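Local coordinates for protein O-ureido-L-serine synthase (Streptomyces lavendulae, PDB 3X44) that catalyses the pyridoxal phosphate-dependent addition of hydroxyurea to O-acetyl-L-serine, giving O-ureido-L-serine for the biosynthesis of the antibiotic D-cycloserine, at residues S158-D163 with K167-F172; S275-A280 with T284-M289; R197-E202 with V270-S275; A47-L52 with N148-R153. The protein carries 1 engineered substitution. All blocks are in the same frame, centred on the assembly; numbering follows the deposited sequence.

Interaction 1: residues S158-D163 with K167-F172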
loop_
_atom_site.group_PDB
_atom_site.type_symbol
_atom_site.label_atom_id
_atom_site.label_comp_id
_atom_site.label_asym_id
_atom_site.label_seq_id
_atom_site.Cartn_x
_atom_site.Cartn_y
_atom_site.Cartn_z
ATOM N N SER A 158 4.575 -3.434 14.374
ATOM C CA SER A 158 3.433 -3.942 13.613
ATOM C C SER A 158 3.800 -4.241 12.166
ATOM O O SER A 158 3.288 -5.191 11.573
ATOM C CB SER A 158 2.271 -2.941 13.648
ATOM O OG SER A 158 1.685 -2.881 14.940
ATOM N N GLU A 159 4.670 -3.413 11.598
ATOM C CA GLU A 159 5.111 -3.587 10.214
ATOM C C GLU A 159 5.987 -4.837 10.118
ATOM O O GLU A 159 5.878 -5.621 9.170
ATOM C CB GLU A 159 5.917 -2.362 9.761
ATOM C CG GLU A 159 5.110 -1.074 9.709
ATOM C CD GLU A 159 5.979 0.164 9.813
ATOM O OE1 GLU A 159 7.141 0.119 9.355
ATOM O OE2 GLU A 159 5.497 1.178 10.354
ATOM N N ILE A 160 6.855 -5.011 11.110
ATOM C CA ILE A 160 7.754 -6.158 11.151
ATOM C C ILE A 160 6.956 -7.457 11.283
ATOM O O ILE A 160 7.159 -8.398 10.521
ATOM C CB ILE A 160 8.756 -6.034 12.329
ATOM C CG1 ILE A 160 9.796 -4.953 12.007
ATOM C CG2 ILE A 160 9.437 -7.387 12.596
ATOM C CD1 ILE A 160 10.689 -4.548 13.194
ATOM N N LEU A 161 6.036 -7.500 12.244
ATOM C CA LEU A 161 5.228 -8.692 12.464
ATOM C C LEU A 161 4.324 -9.030 11.285
ATOM O O LEU A 161 4.142 -10.207 10.957
ATOM C CB LEU A 161 4.389 -8.535 13.728
ATOM C CG LEU A 161 5.183 -8.592 15.037
ATOM C CD1 LEU A 161 4.331 -8.051 16.181
ATOM C CD2 LEU A 161 5.607 -10.037 15.308
ATOM N N ALA A 162 3.760 -8.003 10.654
ATOM C CA ALA A 162 2.882 -8.210 9.505
ATOM C C ALA A 162 3.668 -8.803 8.341
ATOM O O ALA A 162 3.214 -9.740 7.685
ATOM C CB ALA A 162 2.243 -6.885 9.074
ATOM N N ASP A 163 4.853 -8.256 8.093
ATOM C CA ASP A 163 5.693 -8.728 6.999
ATOM C C ASP A 163 6.177 -10.161 7.197
ATOM O O ASP A 163 6.320 -10.913 6.232
ATOM C CB ASP A 163 6.904 -7.811 6.830
ATOM C CG ASP A 163 6.602 -6.594 5.981
ATOM O OD1 ASP A 163 5.512 -6.528 5.381
ATOM O OD2 ASP A 163 7.462 -5.701 5.913
ATOM N N LYS A 167 5.825 -16.545 8.404
ATOM C CA LYS A 167 7.176 -16.766 7.892
ATOM C C LYS A 167 8.222 -16.934 8.989
ATOM O O LYS A 167 8.011 -16.548 10.136
ATOM C CB LYS A 167 7.583 -15.609 6.985
ATOM C CG LYS A 167 6.848 -15.588 5.655
ATOM C CD LYS A 167 6.923 -14.220 5.015
ATOM C CE LYS A 167 5.796 -14.022 4.012
ATOM N NZ LYS A 167 5.717 -15.150 3.038
ATOM N N ARG A 168 9.360 -17.507 8.620
ATOM C CA ARG A 168 10.438 -17.734 9.575
ATOM C C ARG A 168 11.248 -16.478 9.898
ATOM O O ARG A 168 11.672 -15.747 9.001
ATOM C CB ARG A 168 11.381 -18.815 9.048
ATOM C CG ARG A 168 12.655 -18.974 9.870
ATOM C CD ARG A 168 13.267 -20.354 9.694
ATOM N NE ARG A 168 14.441 -20.537 10.543
ATOM C CZ ARG A 168 15.293 -21.550 10.427
ATOM N NH1 ARG A 168 15.099 -22.476 9.494
ATOM N NH2 ARG A 168 16.345 -21.631 11.234
ATOM N N LEU A 169 11.445 -16.236 11.191
ATOM C CA LEU A 169 12.230 -15.107 11.681
ATOM C C LEU A 169 12.922 -15.595 12.950
ATOM O O LEU A 169 12.260 -16.005 13.905
ATOM C CB LEU A 169 11.342 -13.893 11.994
ATOM C CG LEU A 169 12.106 -12.669 12.526
ATOM C CD1 LEU A 169 13.137 -12.217 11.500
ATOM C CD2 LEU A 169 11.130 -11.537 12.846
ATOM N N ASP A 170 14.250 -15.548 12.948
ATOM C CA ASP A 170 15.051 -16.016 14.078
ATOM C C ASP A 170 15.731 -14.955 14.937
ATOM O O ASP A 170 15.843 -15.124 16.149
ATOM C CB ASP A 170 16.115 -16.989 13.574
ATOM C CG ASP A 170 15.515 -18.183 12.879
ATOM O OD1 ASP A 170 14.863 -18.997 13.563
ATOM O OD2 ASP A 170 15.684 -18.298 11.649
ATOM N N HIS A 171 16.211 -13.878 14.319
ATOM C CA HIS A 171 16.884 -12.815 15.071
ATOM C C HIS A 171 16.481 -11.425 14.612
ATOM O O HIS A 171 16.305 -11.189 13.418
ATOM C CB HIS A 171 18.401 -12.912 14.923
ATOM C CG HIS A 171 18.937 -14.302 15.018
ATOM N ND1 HIS A 171 19.488 -14.806 16.176
ATOM C CD2 HIS A 171 19.024 -15.288 14.095
ATOM C CE1 HIS A 171 19.892 -16.047 15.961
ATOM N NE2 HIS A 171 19.621 -16.362 14.707
ATOM N N PHE A 172 16.339 -10.518 15.574
ATOM C CA PHE A 172 16.011 -9.122 15.306
ATOM C C PHE A 172 17.234 -8.339 15.795
ATOM O O PHE A 172 17.594 -8.406 16.970
ATOM C CB PHE A 172 14.770 -8.690 16.090
ATOM C CG PHE A 172 14.482 -7.218 15.998
ATOM C CD1 PHE A 172 14.130 -6.639 14.781
ATOM C CD2 PHE A 172 14.582 -6.407 17.121
ATOM C CE1 PHE A 172 13.882 -5.273 14.681
ATOM C CE2 PHE A 172 14.337 -5.040 17.034
ATOM C CZ PHE A 172 13.986 -4.471 15.810
#
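With CG anti to the backbone N (chi1 173°), the ring of Phe172 swings toward helix 147-164, and Ile160, extended along its CG1 branch (chi2 169°), sends CD1 to meet it. The contact is the return from a helix to a sheet strand in the alpha/beta fold of this PLP-dependent cysteine synthase family: the chain leaves the helix, turns, and runs back along it into strand 171-174. Ile160 CD1 reaches Phe172 CE1 at 3.6 Å, the two side chains crossing at about a right angle. The other branch of the isoleucine faces Leu169 more loosely, with Ile160 CG2 4.5 Å from Leu169 CD2. Leu287 of the neighbouring strand and Val185 of helix 180-192 each touch both Ile160 and Phe172, which makes this end hydrophobic and buried; the phenylalanine side chain lies about 9 Å from the bound cofactor-product adduct. Near the turn, Lys167 lays its aliphatic chain beside the helix end, and Leu3 of the third subunit packs on both Lys167 and Asp163. Arg168 and Asp170, one before and one after Leu169, form a salt bridge within their own segment: Arg168 NE lies 2.8 Å from Asp170 OD2, on the syn lone pair of an oxygen tilted from the guanidinium plane, which also accepts from Val285 N. Back at the turn, Lys167 CD comes within 3.6 Å of Asp163 O.

Interaction 2: residues S275-A280 with T284-M289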
loop_
_atom_site.group_PDB
_atom_site.type_symbol
_atom_site.label_atom_id
_atom_site.label_comp_id
_atom_site.label_asym_id
_atom_site.label_seq_id
_atom_site.Cartn_x
_atom_site.Cartn_y
_atom_site.Cartn_z
ATOM N N SER A 275 27.560 -11.418 11.280
ATOM C CA SER A 275 28.418 -12.155 12.199
ATOM C C SER A 275 27.667 -13.355 12.752
ATOM O O SER A 275 28.206 -14.461 12.825
ATOM C CB SER A 275 28.862 -11.252 13.348
ATOM O OG SER A 275 29.544 -11.995 14.339
ATOM N N ILE A 276 26.415 -13.136 13.141
ATOM C CA ILE A 276 25.594 -14.213 13.681
ATOM C C ILE A 276 25.256 -15.221 12.575
ATOM O O ILE A 276 25.237 -16.435 12.802
ATOM C CB ILE A 276 24.281 -13.654 14.300
ATOM C CG1 ILE A 276 24.590 -12.968 15.638
ATOM C CG2 ILE A 276 23.278 -14.777 14.527
ATOM C CD1 ILE A 276 23.532 -11.978 16.087
ATOM N N ALA A 277 25.001 -14.711 11.375
ATOM C CA ALA A 277 24.651 -15.562 10.244
ATOM C C ALA A 277 25.765 -16.538 9.880
ATOM O O ALA A 277 25.499 -17.671 9.466
ATOM C CB ALA A 277 24.298 -14.704 9.042
ATOM N N GLU A 278 27.005 -16.082 10.034
ATOM C CA GLU A 278 28.190 -16.873 9.730
ATOM C C GLU A 278 28.198 -18.242 10.410
ATOM O O GLU A 278 28.475 -19.256 9.771
ATOM C CB GLU A 278 29.449 -16.102 10.144
ATOM C CG GLU A 278 30.269 -15.557 8.980
ATOM C CD GLU A 278 31.068 -14.313 9.354
ATOM O OE1 GLU A 278 32.276 -14.256 9.037
ATOM O OE2 GLU A 278 30.486 -13.392 9.966
ATOM N N HIS A 279 27.893 -18.269 11.703
ATOM C CA HIS A 279 27.892 -19.520 12.456
ATOM C C HIS A 279 26.495 -20.018 12.833
ATOM O O HIS A 279 26.344 -20.795 13.780
ATOM C CB HIS A 279 28.731 -19.372 13.735
ATOM C CG HIS A 279 29.885 -18.423 13.605
ATOM N ND1 HIS A 279 30.239 -17.545 14.606
ATOM C CD2 HIS A 279 30.764 -18.218 12.595
ATOM C CE1 HIS A 279 31.286 -16.838 14.219
ATOM N NE2 HIS A 279 31.626 -17.228 13.003
ATOM N N ALA A 280 25.479 -19.585 12.091
ATOM C CA ALA A 280 24.101 -19.997 12.372
ATOM C C ALA A 280 23.655 -21.189 11.523
ATOM O O ALA A 280 24.198 -21.434 10.449
ATOM C CB ALA A 280 23.150 -18.820 12.149
ATOM N N THR A 284 18.373 -20.078 8.806
ATOM C CA THR A 284 18.276 -18.967 9.752
ATOM C C THR A 284 17.944 -17.646 9.058
ATOM O O THR A 284 18.611 -17.257 8.098
ATOM C CB THR A 284 19.598 -18.807 10.535
ATOM O OG1 THR A 284 19.807 -19.960 11.360
ATOM C CG2 THR A 284 19.565 -17.560 11.413
ATOM N N VAL A 285 16.905 -16.972 9.547
ATOM C CA VAL A 285 16.479 -15.687 8.993
ATOM C C VAL A 285 16.705 -14.565 10.010
ATOM O O VAL A 285 16.296 -14.673 11.170
ATOM C CB VAL A 285 14.986 -15.702 8.604
ATOM C CG1 VAL A 285 14.608 -14.360 7.991
ATOM C CG2 VAL A 285 14.710 -16.830 7.617
ATOM N N LEU A 286 17.353 -13.491 9.567
ATOM C CA LEU A 286 17.644 -12.362 10.441
ATOM C C LEU A 286 17.153 -11.043 9.873
ATOM O O LEU A 286 17.142 -10.852 8.662
ATOM C CB LEU A 286 19.152 -12.263 10.673
ATOM C CG LEU A 286 19.849 -13.524 11.183
ATOM C CD1 LEU A 286 20.409 -14.332 10.004
ATOM C CD2 LEU A 286 20.964 -13.115 12.132
ATOM N N LEU A 287 16.755 -10.137 10.765
ATOM C CA LEU A 287 16.280 -8.812 10.383
ATOM C C LEU A 287 17.123 -7.744 11.078
ATOM O O LEU A 287 17.273 -7.764 12.305
ATOM C CB LEU A 287 14.819 -8.627 10.783
ATOM C CG LEU A 287 14.259 -7.221 10.552
ATOM C CD1 LEU A 287 14.164 -6.963 9.040
ATOM C CD2 LEU A 287 12.888 -7.086 11.208
ATOM N N ALA A 288 17.656 -6.811 10.290
ATOM C CA ALA A 288 18.484 -5.729 10.808
ATOM C C ALA A 288 17.887 -4.355 10.507
ATOM O O ALA A 288 17.397 -4.106 9.400
ATOM C CB ALA A 288 19.890 -5.815 10.209
ATOM N N MET A 289 17.934 -3.468 11.498
ATOM C CA MET A 289 17.416 -2.114 11.342
ATOM C C MET A 289 18.455 -1.197 10.703
ATOM O O MET A 289 19.622 -1.218 11.080
ATOM C CB MET A 289 17.036 -1.524 12.703
ATOM C CG MET A 289 15.929 -2.253 13.430
ATOM S SD MET A 289 14.343 -2.021 12.613
ATOM C CE MET A 289 14.107 -0.246 12.799
#
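Helix 264-278 packs on the mixed sheet of this type II PLP enzyme, and this contact is the place where the chain leaves that helix, turns and enters strand 285-290. Leu286 bridges the two: both its methyls reach the last helical turn. Leu286 CD2 lies 3.7 Å from Ile276 CG2, the branch methyl of the isoleucine, and 4.0 Å from Ile276 CB, while Leu286 CD1 meets Ala277 CB at 4.0 Å. The leucine thus straddles two successive helix residues, and its side chain runs at a slant to that of Ile276. Its CG sits beside the backbone N (chi1 -54°), with chi2 at 94°, a twist away from the usual staggered values that spreads the two methyls over the two partners. Closer to the turn, the chain closes on itself where Ala280 and Thr284 face each other. Ala280 CB is 3.6 Å from Thr284 OG1 and 3.9 Å from Thr284 CG2, covering both branches of the threonine. The hydroxyl has its polar partner in the turn itself, the carbonyl oxygen of Pro281. On the sheet, Leu286 also touches His171, and the strand pairs with 28-33 and 171-174. No hydrogen bond joins the two segments: helix end and strand are held together mainly by aliphatic carbon, with one hydroxyl oxygen beside Ala280, and that polar group is satisfied locally.

Interaction 3: residues R197-E202 with V270-S275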
loop_
_atom_site.group_PDB
_atom_site.type_symbol
_atom_site.label_atom_id
_atom_site.label_comp_id
_atom_site.label_asym_id
_atom_site.label_seq_id
_atom_site.Cartn_x
_atom_site.Cartn_y
_atom_site.Cartn_z
ATOM N N ARG A 197 15.152 -14.079 18.691
ATOM C CA ARG A 197 16.232 -13.598 19.545
ATOM C C ARG A 197 16.431 -12.110 19.312
ATOM O O ARG A 197 16.691 -11.676 18.188
ATOM C CB ARG A 197 17.542 -14.347 19.246
ATOM C CG ARG A 197 17.612 -15.741 19.870
ATOM C CD ARG A 197 19.051 -16.213 20.067
ATOM N NE ARG A 197 19.635 -15.700 21.303
ATOM C CZ ARG A 197 19.485 -16.265 22.498
ATOM N NH1 ARG A 197 18.766 -17.371 22.624
ATOM N NH2 ARG A 197 20.055 -15.723 23.568
ATOM N N VAL A 198 16.296 -11.332 20.381
ATOM C CA VAL A 198 16.465 -9.892 20.304
ATOM C C VAL A 198 17.921 -9.552 20.597
ATOM O O VAL A 198 18.395 -9.689 21.725
ATOM C CB VAL A 198 15.538 -9.159 21.308
ATOM C CG1 VAL A 198 15.873 -7.675 21.340
ATOM C CG2 VAL A 198 14.076 -9.357 20.902
ATOM N N VAL A 199 18.622 -9.105 19.560
ATOM C CA VAL A 199 20.036 -8.766 19.656
ATOM C C VAL A 199 20.280 -7.264 19.678
ATOM O O VAL A 199 19.994 -6.570 18.703
ATOM C CB VAL A 199 20.814 -9.374 18.457
ATOM C CG1 VAL A 199 22.294 -9.063 18.570
ATOM C CG2 VAL A 199 20.579 -10.883 18.403
ATOM N N ALA A 200 20.824 -6.769 20.786
ATOM C CA ALA A 200 21.120 -5.339 20.920
ATOM C C ALA A 200 22.627 -5.139 20.981
ATOM O O ALA A 200 23.302 -5.703 21.838
ATOM C CB ALA A 200 20.465 -4.769 22.185
ATOM N N LEU A 201 23.158 -4.343 20.064
ATOM C CA LEU A 201 24.590 -4.103 20.053
ATOM C C LEU A 201 24.934 -2.712 20.559
ATOM O O LEU A 201 24.091 -1.815 20.569
ATOM C CB LEU A 201 25.145 -4.289 18.635
ATOM C CG LEU A 201 24.546 -3.390 17.552
ATOM C CD1 LEU A 201 25.402 -2.144 17.387
ATOM C CD2 LEU A 201 24.466 -4.158 16.242
ATOM N N GLU A 202 26.178 -2.553 20.997
ATOM C CA GLU A 202 26.684 -1.277 21.469
ATOM C C GLU A 202 28.030 -1.103 20.773
ATOM O O GLU A 202 28.627 -2.082 20.319
ATOM C CB GLU A 202 26.911 -1.297 22.984
ATOM C CG GLU A 202 25.843 -1.989 23.795
ATOM C CD GLU A 202 26.087 -1.829 25.288
ATOM O OE1 GLU A 202 25.831 -0.724 25.814
ATOM O OE2 GLU A 202 26.542 -2.801 25.934
ATOM N N VAL A 270 23.813 -4.491 10.468
ATOM C CA VAL A 270 24.019 -5.480 9.423
ATOM C C VAL A 270 25.258 -6.323 9.726
ATOM O O VAL A 270 25.232 -7.549 9.580
ATOM C CB VAL A 270 24.196 -4.810 8.057
ATOM C CG1 VAL A 270 24.589 -5.854 7.002
ATOM C CG2 VAL A 270 22.907 -4.105 7.671
ATOM N N ALA A 271 26.338 -5.652 10.137
ATOM C CA ALA A 271 27.599 -6.308 10.473
ATOM C C ALA A 271 27.361 -7.360 11.549
ATOM O O ALA A 271 27.799 -8.507 11.435
ATOM C CB ALA A 271 28.614 -5.274 10.968
ATOM N N THR A 272 26.644 -6.963 12.593
ATOM C CA THR A 272 26.339 -7.875 13.681
ATOM C C THR A 272 25.542 -9.059 13.152
ATOM O O THR A 272 25.853 -10.212 13.456
ATOM C CB THR A 272 25.523 -7.170 14.774
ATOM O OG1 THR A 272 26.396 -6.317 15.530
ATOM C CG2 THR A 272 24.877 -8.189 15.707
ATOM N N ALA A 273 24.515 -8.763 12.356
ATOM C CA ALA A 273 23.664 -9.799 11.783
ATOM C C ALA A 273 24.470 -10.778 10.931
ATOM O O ALA A 273 24.235 -11.992 10.973
ATOM C CB ALA A 273 22.564 -9.160 10.938
ATOM N N LEU A 274 25.405 -10.245 10.151
ATOM C CA LEU A 274 26.234 -11.071 9.284
ATOM C C LEU A 274 27.132 -11.954 10.143
ATOM O O LEU A 274 27.422 -13.094 9.788
ATOM C CB LEU A 274 27.083 -10.191 8.360
ATOM C CG LEU A 274 26.363 -9.533 7.180
ATOM C CD1 LEU A 274 27.299 -8.558 6.474
ATOM C CD2 LEU A 274 25.886 -10.602 6.204
ATOM N N SER A 275 27.560 -11.418 11.280
ATOM C CA SER A 275 28.418 -12.155 12.199
ATOM C C SER A 275 27.667 -13.355 12.752
ATOM O O SER A 275 28.206 -14.461 12.825
ATOM C CB SER A 275 28.862 -11.252 13.348
ATOM O OG SER A 275 29.544 -11.995 14.339
#
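Strand 197-203 runs past helix 264-278 with its nearest alpha carbons, those of Leu201 and Thr272, 7.6 Å apart, and with Val199 and Ala273 the next pair at 8.7 Å. Thr272 is the residue through which the helix segment meets the strand, and it faces two strand residues on the same side of the sheet. With OG1 beside the backbone N (chi1 -75°), the methyl CG2 falls anti to that N and points at Val199, meeting Val199 CG1 tip to tip at 4.0 Å. The hydroxyl branch faces Leu201 instead, where Leu201 CD2 lies 3.5 Å from Thr272 CB. The same methyl comes to 3.0 Å from Thr272 OG1, shorter than a comfortable methyl-oxygen contact. Leu201 has CG between the backbone N and the carbonyl carbon (chi1 59°) and a chi2 of 94°, off a staggered value, so the exact placing of CD2 is doubtful. This helix-on-sheet layer belongs to the mixed sheet of the fold, in which parallel strands 171-174, 197-203 and 238-242 lie side by side with helix 264-278 against them. Val173 and Val240 of the flanking strands both touch Leu201, and Val173 and Met242 touch Thr272. Towards the active site, the Leu201 side chain is about 7 Å from that of Ser265, a PLP-binding residue in the first turn of the same helix. The threonine hydroxyl makes a weak hydrogen bond to Ala268 O, one helical turn earlier.

Interaction 4: residues A47-L52 with N148-R153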
loop_
_atom_site.group_PDB
_atom_site.type_symbol
_atom_site.label_atom_id
_atom_site.label_comp_id
_atom_site.label_asym_id
_atom_site.label_seq_id
_atom_site.Cartn_x
_atom_site.Cartn_y
_atom_site.Cartn_z
ATOM N N ALA A 47 9.591 11.789 16.669
ATOM C CA ALA A 47 9.222 13.193 16.547
ATOM C C ALA A 47 7.720 13.404 16.446
ATOM O O ALA A 47 7.162 14.253 17.135
ATOM C CB ALA A 47 9.920 13.811 15.346
ATOM N N LEU A 48 7.075 12.634 15.578
ATOM C CA LEU A 48 5.633 12.732 15.388
ATOM C C LEU A 48 4.900 12.301 16.655
ATOM O O LEU A 48 3.964 12.965 17.109
ATOM C CB LEU A 48 5.198 11.838 14.222
ATOM C CG LEU A 48 3.698 11.771 13.936
ATOM C CD1 LEU A 48 3.219 13.119 13.421
ATOM C CD2 LEU A 48 3.419 10.677 12.924
ATOM N N SER A 49 5.342 11.185 17.224
ATOM C CA SER A 49 4.717 10.646 18.414
ATOM C C SER A 49 4.733 11.585 19.605
ATOM O O SER A 49 3.700 11.810 20.229
ATOM C CB SER A 49 5.377 9.332 18.814
ATOM O OG SER A 49 4.645 8.733 19.867
ATOM N N VAL A 50 5.906 12.121 19.922
ATOM C CA VAL A 50 6.048 13.023 21.054
ATOM C C VAL A 50 5.203 14.283 20.876
ATOM O O VAL A 50 4.558 14.750 21.818
ATOM C CB VAL A 50 7.529 13.422 21.260
ATOM C CG1 VAL A 50 7.636 14.467 22.357
ATOM C CG2 VAL A 50 8.360 12.180 21.617
ATOM N N VAL A 51 5.206 14.822 19.663
ATOM C CA VAL A 51 4.443 16.025 19.347
ATOM C C VAL A 51 2.934 15.775 19.435
ATOM O O VAL A 51 2.201 16.556 20.047
ATOM C CB VAL A 51 4.805 16.537 17.932
ATOM C CG1 VAL A 51 3.765 17.530 17.438
ATOM C CG2 VAL A 51 6.172 17.181 17.968
ATOM N N LEU A 52 2.470 14.686 18.829
ATOM C CA LEU A 52 1.049 14.342 18.864
ATOM C C LEU A 52 0.595 14.108 20.307
ATOM O O LEU A 52 -0.466 14.570 20.720
ATOM C CB LEU A 52 0.785 13.080 18.039
ATOM C CG LEU A 52 0.943 13.175 16.517
ATOM C CD1 LEU A 52 0.580 11.838 15.901
ATOM C CD2 LEU A 52 0.065 14.283 15.951
ATOM N N ASN A 148 7.834 7.598 22.974
ATOM C CA ASN A 148 8.897 7.159 22.081
ATOM C C ASN A 148 8.720 5.662 21.794
ATOM O O ASN A 148 8.313 5.289 20.696
ATOM C CB ASN A 148 10.254 7.481 22.730
ATOM C CG ASN A 148 11.439 6.880 21.988
ATOM O OD1 ASN A 148 11.292 6.196 20.969
ATOM N ND2 ASN A 148 12.634 7.141 22.506
ATOM N N PRO A 149 8.986 4.791 22.787
ATOM C CA PRO A 149 8.830 3.349 22.556
ATOM C C PRO A 149 7.415 2.933 22.140
ATOM O O PRO A 149 7.233 1.942 21.432
ATOM C CB PRO A 149 9.241 2.720 23.900
ATOM C CG PRO A 149 9.084 3.810 24.898
ATOM C CD PRO A 149 9.432 5.071 24.165
ATOM N N SER A 150 6.414 3.694 22.575
ATOM C CA SER A 150 5.034 3.369 22.245
ATOM C C SER A 150 4.746 3.462 20.751
ATOM O O SER A 150 4.027 2.631 20.209
ATOM C CB SER A 150 4.068 4.272 23.024
ATOM O OG SER A 150 3.821 5.477 22.321
ATOM N N TYR A 151 5.298 4.457 20.069
ATOM C CA TYR A 151 5.042 4.548 18.634
ATOM C C TYR A 151 5.726 3.387 17.926
ATOM O O TYR A 151 5.314 2.992 16.845
ATOM C CB TYR A 151 5.540 5.873 18.060
ATOM C CG TYR A 151 4.823 6.279 16.783
ATOM C CD1 TYR A 151 3.556 6.869 16.821
ATOM C CD2 TYR A 151 5.423 6.082 15.539
ATOM C CE1 TYR A 151 2.906 7.262 15.630
ATOM C CE2 TYR A 151 4.787 6.466 14.363
ATOM C CZ TYR A 151 3.538 7.054 14.408
ATOM O OH TYR A 151 2.942 7.441 13.225
ATOM N N HIS A 152 6.769 2.836 18.540
ATOM C CA HIS A 152 7.480 1.705 17.942
ATOM C C HIS A 152 6.707 0.412 18.138
ATOM O O HIS A 152 6.757 -0.483 17.294
ATOM C CB HIS A 152 8.878 1.567 18.542
ATOM C CG HIS A 152 9.824 2.629 18.078
ATOM N ND1 HIS A 152 10.293 2.691 16.782
ATOM C CD2 HIS A 152 10.363 3.686 18.727
ATOM C CE1 HIS A 152 11.081 3.742 16.654
ATOM N NE2 HIS A 152 11.140 4.362 17.819
ATOM N N ARG A 153 5.991 0.311 19.255
ATOM C CA ARG A 153 5.195 -0.880 19.512
ATOM C C ARG A 153 4.044 -0.908 18.512
ATOM O O ARG A 153 3.664 -1.957 18.002
ATOM C CB ARG A 153 4.586 -0.836 20.915
ATOM C CG ARG A 153 5.547 -1.018 22.061
ATOM C CD ARG A 153 4.764 -1.053 23.373
ATOM N NE ARG A 153 5.611 -0.788 24.531
ATOM C CZ ARG A 153 5.694 0.389 25.143
ATOM N NH1 ARG A 153 4.979 1.418 24.706
ATOM N NH2 ARG A 153 6.491 0.538 26.194
#
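Ser49 and Tyr151 form the tight part of this helix-helix contact: Ser49 CB sits 3.5 Å from Tyr151 CB and 3.7 Å from Tyr151 CD1, and Ser49 OG lies likewise 3.5 Å from Tyr151 CB. The small serine is consistent with the close approach of the backbones, alpha carbons 6.1 Å apart, while the short segments of the helices run at 117°, their axes 8.8 Å apart. Ser49 OG is satisfied by a hydrogen bond to Ala147 O, at the start of the partner helix. Tyr151, its CG anti to the backbone N (chi1 -156°), carries its ring along helix 43-56 to Leu48, whose CD2 comes to 3.3 Å from Tyr151 OH. Ala165 of the second subunit also packs on Tyr151. The looser side is at Ser150, partly exposed, whose OG stays 4.2 Å from Ser49 OG. Its own polar partner is Ala147 O, weakly bonded. Helix 43-56 begins at the engineered Ala43, the site of the cofactor lysine, and has helix 73-85 packed against it through Ala47 and Val51; helix 147-164 is flanked by helix 180-192, through His152 and Arg153.

Interactions 1, 2 and 3 share one mixed sheet: strand 171-174 of interaction 1 lies between strands 285-290 and 197-203 of interactions 2 and 3, and backbone hydrogen bonds join it to both. Interactions 2 and 3 also share helix 264-278, their centres 7 Å apart. Interaction 4 shares helix 147-164 with interaction 1 but pairs helix with helix. All three touching residues of interaction 3 are buried; interaction 1 reaches the surface at Lys167, and interactions 2 and 4 include partly exposed residues. No contact has a hydrogen bond across it. Interaction 1 rests mainly on aliphatic and aromatic carbon, while in the others a serine or threonine hydroxyl takes part, bonded to a backbone carbonyl outside the segments.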